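Long-range contacts in putative glucoamylase (Bacteroides uniformis, PDB 4GL3), which probably acts as a glycoside hydrolase, cutting glucose from the ends of alpha-glucan chains as glucoamylases do: residues 60-65 with 130-135; 291-296 with 366-371; 215-220 with 265-270. All coordinates share one frame; numbering follows the deposited sequence.

Contact 1 (60-65 with 130-135)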
# COMPACT_ATOMS: atom_id res chain seq x y z
N GLY A 60 -7.57 -2.59 2.96
CA GLY A 60 -9.01 -2.73 3.17
C GLY A 60 -9.44 -2.17 4.53
O GLY A 60 -10.44 -1.49 4.63
N VAL A 61 -8.66 -2.47 5.57
CA VAL A 61 -8.88 -1.92 6.90
C VAL A 61 -8.90 -0.38 6.85
O VAL A 61 -9.78 0.26 7.40
CB VAL A 61 -7.82 -2.46 7.88
CG1 VAL A 61 -7.70 -1.60 9.15
CG2 VAL A 61 -8.14 -3.92 8.20
N MSE A 62 -7.95 0.21 6.15
CA MSE A 62 -7.94 1.66 5.98
C MSE A 62 -9.13 2.15 5.15
O MSE A 62 -9.71 3.19 5.46
CB MSE A 62 -6.61 2.13 5.40
CG MSE A 62 -5.45 1.87 6.36
SE MSE A 62 -3.66 2.37 5.79
CE MSE A 62 -2.97 0.70 5.04
N ALA A 63 -9.50 1.38 4.12
CA ALA A 63 -10.68 1.68 3.31
C ALA A 63 -11.96 1.68 4.15
O ALA A 63 -12.85 2.53 3.94
CB ALA A 63 -10.80 0.71 2.13
N ILE A 64 -12.07 0.78 5.11
CA ILE A 64 -13.23 0.79 5.99
C ILE A 64 -13.34 2.12 6.78
O ILE A 64 -14.43 2.71 6.88
CB ILE A 64 -13.26 -0.41 6.93
CG1 ILE A 64 -13.55 -1.67 6.11
CG2 ILE A 64 -14.32 -0.23 8.02
CD1 ILE A 64 -13.13 -2.95 6.81
N ILE A 65 -12.22 2.60 7.32
CA ILE A 65 -12.21 3.86 8.06
C ILE A 65 -12.63 5.03 7.14
O ILE A 65 -13.48 5.86 7.54
CB ILE A 65 -10.84 4.16 8.70
CG1 ILE A 65 -10.42 2.99 9.65
CG2 ILE A 65 -10.89 5.49 9.47
CD1 ILE A 65 -8.92 2.99 9.97
N MSE A 130 -0.46 -4.76 6.80
CA MSE A 130 -1.60 -5.04 7.69
C MSE A 130 -1.49 -4.19 8.98
O MSE A 130 -2.47 -3.57 9.39
CB MSE A 130 -1.80 -6.54 7.99
CG MSE A 130 -2.84 -6.79 9.09
SE MSE A 130 -4.62 -6.27 8.53
CE MSE A 130 -4.90 -7.65 7.27
N PHE A 131 -0.31 -4.16 9.61
CA PHE A 131 -0.13 -3.37 10.85
C PHE A 131 -0.26 -1.87 10.59
O PHE A 131 -0.71 -1.14 11.43
CB PHE A 131 1.18 -3.73 11.57
CG PHE A 131 1.08 -5.01 12.39
CD1 PHE A 131 0.24 -5.06 13.46
CD2 PHE A 131 1.73 -6.16 12.01
CE1 PHE A 131 0.05 -6.22 14.20
CE2 PHE A 131 1.59 -7.33 12.75
CZ PHE A 131 0.74 -7.36 13.84
N GLU A 132 0.15 -1.42 9.41
CA GLU A 132 -0.06 -0.01 9.03
C GLU A 132 -1.55 0.35 9.16
O GLU A 132 -1.96 1.27 9.87
CB GLU A 132 0.52 0.24 7.62
CG GLU A 132 0.46 1.69 7.14
CD GLU A 132 1.02 1.85 5.73
OE1 GLU A 132 1.37 0.84 5.06
OE2 GLU A 132 1.12 2.99 5.27
N GLY A 133 -2.40 -0.46 8.56
CA GLY A 133 -3.82 -0.32 8.77
C GLY A 133 -4.35 -0.54 10.18
O GLY A 133 -5.17 0.23 10.65
N LEU A 134 -3.89 -1.59 10.87
CA LEU A 134 -4.41 -1.89 12.21
C LEU A 134 -4.02 -0.80 13.19
O LEU A 134 -4.81 -0.46 14.08
CB LEU A 134 -4.01 -3.28 12.72
CG LEU A 134 -4.54 -4.54 11.97
CD1 LEU A 134 -3.95 -5.81 12.65
CD2 LEU A 134 -6.07 -4.59 11.92
N LEU A 135 -2.85 -0.18 13.03
CA LEU A 135 -2.49 0.86 14.00
C LEU A 135 -3.34 2.14 13.79
O LEU A 135 -3.73 2.78 14.77
CB LEU A 135 -0.98 1.13 14.05
CG LEU A 135 -0.09 0.01 14.58
CD1 LEU A 135 1.34 0.53 14.67
CD2 LEU A 135 -0.53 -0.51 15.94
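V61 lays its CG1 methyl on the backbone of G133, touching the carbonyl oxygen (CG1 to G133 O, 3.5 Å). That branch stands anti to its own backbone N (chi1 162°), while CG2 turns off beside the N and touches two side chains of the facing helix. There CG2 meets the SE atom of selenomethionine M130 at 4.2 Å and the CD2 methyl of L134 at 4.3 Å. M130 and L134 stand one turn apart on the same helix, and although both leave their backbone pointing away from helix 54-69, their ends come nearer to it. The short branched valine thus rests between two longer apolar chains and a bare glycine. Segments 60-65 and 130-135, parts of helices 54-69 and 124-140, run roughly parallel, at 25°, with their axes 8.5 Å apart at closest approach. A family belonging to the six-hairpin clan, together with two near-parallel helices each followed by another helix (75-90 and 146-161), is consistent with an (alpha/alpha)6 barrel. Glycine suits position 133 because the partner chains can then settle directly on its main chain. Selenomethionine M62 does so from next to V61: its CG lies 3.6 Å from G133 CA, and the bend at chi3 (-94°) brings the terminal methyl back along the backbone, CE to G133 N 3.7 Å. The same methyl touches the aliphatic part of E132, CE to CG 4.1 Å. E132 is extended and buried; its OE2 accepts a hydrogen bond from G258 N and a weak one from M257 N, which satisfies that oxygen in a buried place. Helix 75-90 packs beside this pair, M82 on V61 and V86 on L134, whereas I396 of helix 395-401 touches M62.

Contact 2 (291-296 with 366-371)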
# COMPACT_ATOMS: atom_id res chain seq x y z
N LYS A 291 9.06 5.10 -26.42
CA LYS A 291 8.77 3.90 -27.22
C LYS A 291 7.61 4.08 -28.20
O LYS A 291 7.31 3.19 -29.01
CB LYS A 291 8.51 2.70 -26.31
CG LYS A 291 9.75 2.31 -25.52
CD LYS A 291 9.54 1.10 -24.64
CE LYS A 291 9.52 -0.19 -25.45
NZ LYS A 291 9.39 -1.35 -24.54
N GLY A 292 6.96 5.25 -28.14
CA GLY A 292 5.90 5.62 -29.07
C GLY A 292 4.59 4.86 -28.88
O GLY A 292 3.91 4.58 -29.84
N TYR A 293 4.22 4.51 -27.65
CA TYR A 293 2.95 3.83 -27.44
C TYR A 293 1.77 4.74 -27.73
O TYR A 293 1.90 5.96 -27.65
CB TYR A 293 2.88 3.30 -26.04
CG TYR A 293 3.79 2.11 -25.82
CD1 TYR A 293 3.60 0.93 -26.53
CD2 TYR A 293 4.83 2.17 -24.91
CE1 TYR A 293 4.43 -0.16 -26.34
CE2 TYR A 293 5.64 1.08 -24.70
CZ TYR A 293 5.44 -0.08 -25.43
OH TYR A 293 6.22 -1.18 -25.21
N LYS A 294 0.62 4.16 -28.08
CA LYS A 294 -0.58 4.95 -28.34
C LYS A 294 -1.18 5.57 -27.06
O LYS A 294 -1.33 4.89 -26.04
CB LYS A 294 -1.63 4.08 -29.04
CG LYS A 294 -2.91 4.80 -29.41
CD LYS A 294 -3.67 4.03 -30.47
CE LYS A 294 -5.14 4.44 -30.50
NZ LYS A 294 -5.73 4.19 -31.84
N GLY A 295 -1.47 6.87 -27.12
CA GLY A 295 -2.18 7.58 -26.04
C GLY A 295 -1.40 8.05 -24.81
O GLY A 295 -1.94 8.73 -23.99
N TYR A 296 -0.13 7.68 -24.68
CA TYR A 296 0.68 8.13 -23.54
C TYR A 296 0.77 9.65 -23.56
O TYR A 296 1.05 10.23 -24.61
CB TYR A 296 2.10 7.57 -23.63
CG TYR A 296 2.34 6.18 -23.09
CD1 TYR A 296 1.36 5.20 -23.13
CD2 TYR A 296 3.58 5.83 -22.64
CE1 TYR A 296 1.62 3.91 -22.63
CE2 TYR A 296 3.86 4.55 -22.15
CZ TYR A 296 2.88 3.59 -22.15
OH TYR A 296 3.19 2.34 -21.68
N ASN A 366 -3.99 -1.12 -22.18
CA ASN A 366 -2.97 -0.92 -23.21
C ASN A 366 -3.67 -0.45 -24.48
O ASN A 366 -4.23 -1.27 -25.22
CB ASN A 366 -2.21 -2.22 -23.47
CG ASN A 366 -1.10 -2.07 -24.50
OD1 ASN A 366 -1.21 -1.29 -25.47
ND2 ASN A 366 -0.01 -2.81 -24.30
N LEU A 367 -3.66 0.85 -24.74
CA LEU A 367 -4.36 1.38 -25.91
C LEU A 367 -3.71 0.93 -27.23
O LEU A 367 -4.41 0.80 -28.24
CB LEU A 367 -4.47 2.91 -25.85
CG LEU A 367 -5.34 3.48 -24.73
CD1 LEU A 367 -5.47 4.99 -24.90
CD2 LEU A 367 -6.70 2.82 -24.71
N THR A 368 -2.40 0.66 -27.23
CA THR A 368 -1.71 0.19 -28.44
C THR A 368 -2.24 -1.18 -28.84
O THR A 368 -2.44 -1.40 -30.02
CB THR A 368 -0.16 0.09 -28.29
OG1 THR A 368 0.36 1.31 -27.73
CG2 THR A 368 0.52 -0.17 -29.66
N GLU A 369 -2.46 -2.10 -27.89
CA GLU A 369 -2.98 -3.44 -28.22
C GLU A 369 -4.50 -3.52 -28.06
O GLU A 369 -5.08 -4.60 -28.15
CB GLU A 369 -2.35 -4.52 -27.35
CG GLU A 369 -0.83 -4.50 -27.25
CD GLU A 369 -0.13 -4.69 -28.58
OE1 GLU A 369 -0.70 -5.36 -29.46
OE2 GLU A 369 1.01 -4.19 -28.73
N ASN A 370 -5.14 -2.39 -27.80
CA ASN A 370 -6.58 -2.30 -27.55
C ASN A 370 -7.07 -3.23 -26.44
O ASN A 370 -8.09 -3.88 -26.58
CB ASN A 370 -7.35 -2.50 -28.87
CG ASN A 370 -8.82 -2.11 -28.76
OD1 ASN A 370 -9.20 -1.24 -27.98
ND2 ASN A 370 -9.65 -2.77 -29.54
N TRP A 371 -6.35 -3.29 -25.34
CA TRP A 371 -6.63 -4.22 -24.27
C TRP A 371 -6.99 -3.48 -22.99
O TRP A 371 -6.34 -2.49 -22.60
CB TRP A 371 -5.41 -5.13 -24.06
CG TRP A 371 -5.50 -6.01 -22.87
CD1 TRP A 371 -6.05 -7.25 -22.82
CD2 TRP A 371 -5.00 -5.74 -21.55
NE1 TRP A 371 -5.94 -7.76 -21.55
CE2 TRP A 371 -5.29 -6.86 -20.75
CE3 TRP A 371 -4.32 -4.66 -20.97
CZ2 TRP A 371 -4.98 -6.92 -19.40
CZ3 TRP A 371 -3.98 -4.73 -19.63
CH2 TRP A 371 -4.30 -5.86 -18.85
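The Y293 ring presents an edge to T368, whose OG1 lies near the ring plane, 3.5 Å from CD1, with the two side chains crossing at about a right angle. CB of the same Y293 sits 3.6 Å above one face of the Y296 ring, toward its rim. The partner is the tip of a beta-hairpin between strands 365-366 and 371-372, closed by a G1 bulge in which N370 and W371 both face N366. An Asx motif braces this tip: N366 OD1 accepts from E369 N at 2.8 Å, the donor standing above the carbonyl plane. N370 takes the positive phi (54°) that asparagine tolerates better than most residues. L367 rests its CB against K294 O, at 3.7 Å, and the stem of K294 runs past it before its charged end leads away. Next to K294, G295 also has positive phi, and a side chain there would run into CD1 of L367, so glycine suits it twice over. D320 anchors the other loop, its backbone O bonding both Y293 OH and K291 NZ. A single hydrogen bond joins the segments: K294 N donates to T368 OG1 at 2.9 Å with an N-H...O angle of 161°.

Contact 3 (215-220 with 265-270)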
# COMPACT_ATOMS: atom_id res chain seq x y z
N VAL A 215 20.24 -1.57 12.18
CA VAL A 215 19.49 -2.39 11.23
C VAL A 215 18.94 -1.48 10.12
O VAL A 215 18.98 -1.85 8.93
CB VAL A 215 18.38 -3.22 11.95
CG1 VAL A 215 17.37 -3.88 10.99
CG2 VAL A 215 18.99 -4.26 12.91
N TYR A 216 18.44 -0.31 10.49
CA TYR A 216 17.95 0.65 9.51
C TYR A 216 19.13 1.26 8.71
O TYR A 216 19.14 1.24 7.48
CB TYR A 216 17.18 1.78 10.20
CG TYR A 216 16.57 2.82 9.31
CD1 TYR A 216 15.59 2.48 8.41
CD2 TYR A 216 16.95 4.15 9.39
CE1 TYR A 216 15.00 3.43 7.62
CE2 TYR A 216 16.38 5.10 8.59
CZ TYR A 216 15.40 4.74 7.70
OH TYR A 216 14.81 5.69 6.89
N HIS A 217 20.10 1.82 9.42
CA HIS A 217 21.16 2.58 8.75
C HIS A 217 22.10 1.73 7.88
O HIS A 217 22.51 2.18 6.82
CB HIS A 217 21.95 3.43 9.78
CG HIS A 217 21.09 4.46 10.43
ND1 HIS A 217 20.57 5.54 9.73
CD2 HIS A 217 20.62 4.57 11.70
CE1 HIS A 217 19.84 6.27 10.56
NE2 HIS A 217 19.86 5.71 11.76
N LYS A 218 22.40 0.50 8.30
CA LYS A 218 23.25 -0.41 7.49
C LYS A 218 22.50 -1.35 6.56
O LYS A 218 23.02 -1.72 5.54
CB LYS A 218 24.12 -1.26 8.41
CG LYS A 218 25.12 -0.44 9.18
CD LYS A 218 25.94 -1.39 10.05
CE LYS A 218 27.19 -0.74 10.60
NZ LYS A 218 26.86 -0.08 11.89
N GLY A 219 21.30 -1.74 6.92
CA GLY A 219 20.54 -2.65 6.09
C GLY A 219 19.66 -1.95 5.06
O GLY A 219 19.84 -2.11 3.87
N TRP A 220 18.67 -1.19 5.52
CA TRP A 220 17.80 -0.50 4.61
C TRP A 220 18.56 0.52 3.77
O TRP A 220 18.38 0.56 2.56
CB TRP A 220 16.65 0.18 5.34
CG TRP A 220 15.79 1.05 4.53
CD1 TRP A 220 15.82 2.41 4.53
CD2 TRP A 220 14.75 0.67 3.62
NE1 TRP A 220 14.86 2.90 3.73
CE2 TRP A 220 14.20 1.86 3.12
CE3 TRP A 220 14.26 -0.54 3.15
CZ2 TRP A 220 13.16 1.88 2.21
CZ3 TRP A 220 13.22 -0.53 2.25
CH2 TRP A 220 12.68 0.67 1.77
N LYS A 265 11.50 13.87 7.22
CA LYS A 265 12.92 13.95 6.85
C LYS A 265 13.74 13.03 7.75
O LYS A 265 13.53 13.01 8.95
CB LYS A 265 13.47 15.36 7.04
CG LYS A 265 12.81 16.47 6.20
CD LYS A 265 13.65 17.76 6.32
CE LYS A 265 13.28 18.88 5.35
NZ LYS A 265 11.88 19.30 5.55
N ASP A 266 14.69 12.28 7.18
CA ASP A 266 15.70 11.58 7.99
C ASP A 266 17.04 12.05 7.46
O ASP A 266 17.08 13.03 6.69
CB ASP A 266 15.51 10.06 8.00
CG ASP A 266 15.74 9.42 6.64
OD1 ASP A 266 16.12 10.13 5.68
OD2 ASP A 266 15.46 8.20 6.53
N ARG A 267 18.13 11.40 7.84
CA ARG A 267 19.44 11.88 7.40
C ARG A 267 19.68 11.63 5.91
O ARG A 267 20.61 12.10 5.41
CB ARG A 267 20.59 11.28 8.24
CG ARG A 267 20.87 9.80 8.01
CD ARG A 267 22.15 9.33 8.71
NE ARG A 267 21.92 9.07 10.13
CZ ARG A 267 22.62 8.21 10.90
NH1 ARG A 267 23.64 7.49 10.42
NH2 ARG A 267 22.30 8.05 12.18
N TYR A 268 18.85 10.84 5.24
CA TYR A 268 19.04 10.48 3.85
C TYR A 268 18.15 11.30 2.91
O TYR A 268 18.58 11.60 1.84
CB TYR A 268 18.73 8.99 3.62
CG TYR A 268 19.52 8.11 4.59
CD1 TYR A 268 20.90 8.04 4.51
CD2 TYR A 268 18.89 7.42 5.59
CE1 TYR A 268 21.63 7.29 5.42
CE2 TYR A 268 19.62 6.66 6.49
CZ TYR A 268 20.98 6.63 6.42
OH TYR A 268 21.69 5.88 7.32
N ALA A 269 16.92 11.62 3.28
CA ALA A 269 16.06 12.32 2.34
C ALA A 269 14.96 13.17 2.99
O ALA A 269 14.59 12.98 4.17
CB ALA A 269 15.41 11.35 1.36
N ASP A 270 14.47 14.09 2.17
CA ASP A 270 13.19 14.78 2.40
C ASP A 270 12.15 13.98 1.64
O ASP A 270 12.14 13.95 0.41
CB ASP A 270 13.30 16.21 1.89
CG ASP A 270 11.98 16.97 1.90
OD1 ASP A 270 10.90 16.37 1.96
OD2 ASP A 270 12.05 18.19 1.81
O HOH W 1 23.57 4.42 5.25
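Two short hydrogen bonds tie Y216 and H217 to the loop: Y216 OH donates to D266 OD2 at 2.6 Å, nearly along the C-O axis, and H217 ND1 pairs with Y268 OH at 2.7 Å, either being able to donate. H197 NE2 also bonds Y216 OH, and Y271 OH also bonds D266 OD2. Aspartate suits its place because OD1 does separate work, accepting from Y268 N and A269 N; the first bond makes an Asx turn that shapes the loop. The guanidinium of R267 lies flat on one face of the H217 imidazole, centres 3.6 Å apart and planes at 15°, while Y216 CD2 lies over the opposite face, toward its rim. With CG turned between the backbone N and the carbonyl carbon (chi1 71°), R267 lays that carbon over the centre of the Y268 ring, 3.5 Å above it; the bend at chi3 then carries the guanidinium over to H217. One water donates to H217 O and also lies 3.2 Å from Y268 OH. Around the helical segment, Y200 of helix 197-205 touches Y216, F226 just before strand 227-232 meets the Y268 ring edge-to-face, and D270 caps the start of helix 271-288.

Overall arrangement
Contact 1 belongs to the buried interior, while contacts 2 and 3 lie at the surface, and their chemistry follows: methyl, selenium and glycine packing between two helices in contact 1, one main-chain-to-hydroxyl bond between two loops in contact 2, and a dense polar and aromatic network between a helix end and a loop in contact 3. Contacts 1 and 2 fall on opposite sides of the chain's centre, their own centres 35 Å apart. Contacts 2 and 3 share an element indirectly: helix 271-288 starts directly after 265-270 and ends shortly before 291-296, spanning much of the 38 Å between their centres. All three contacts follow in series along the chain, and none touches another.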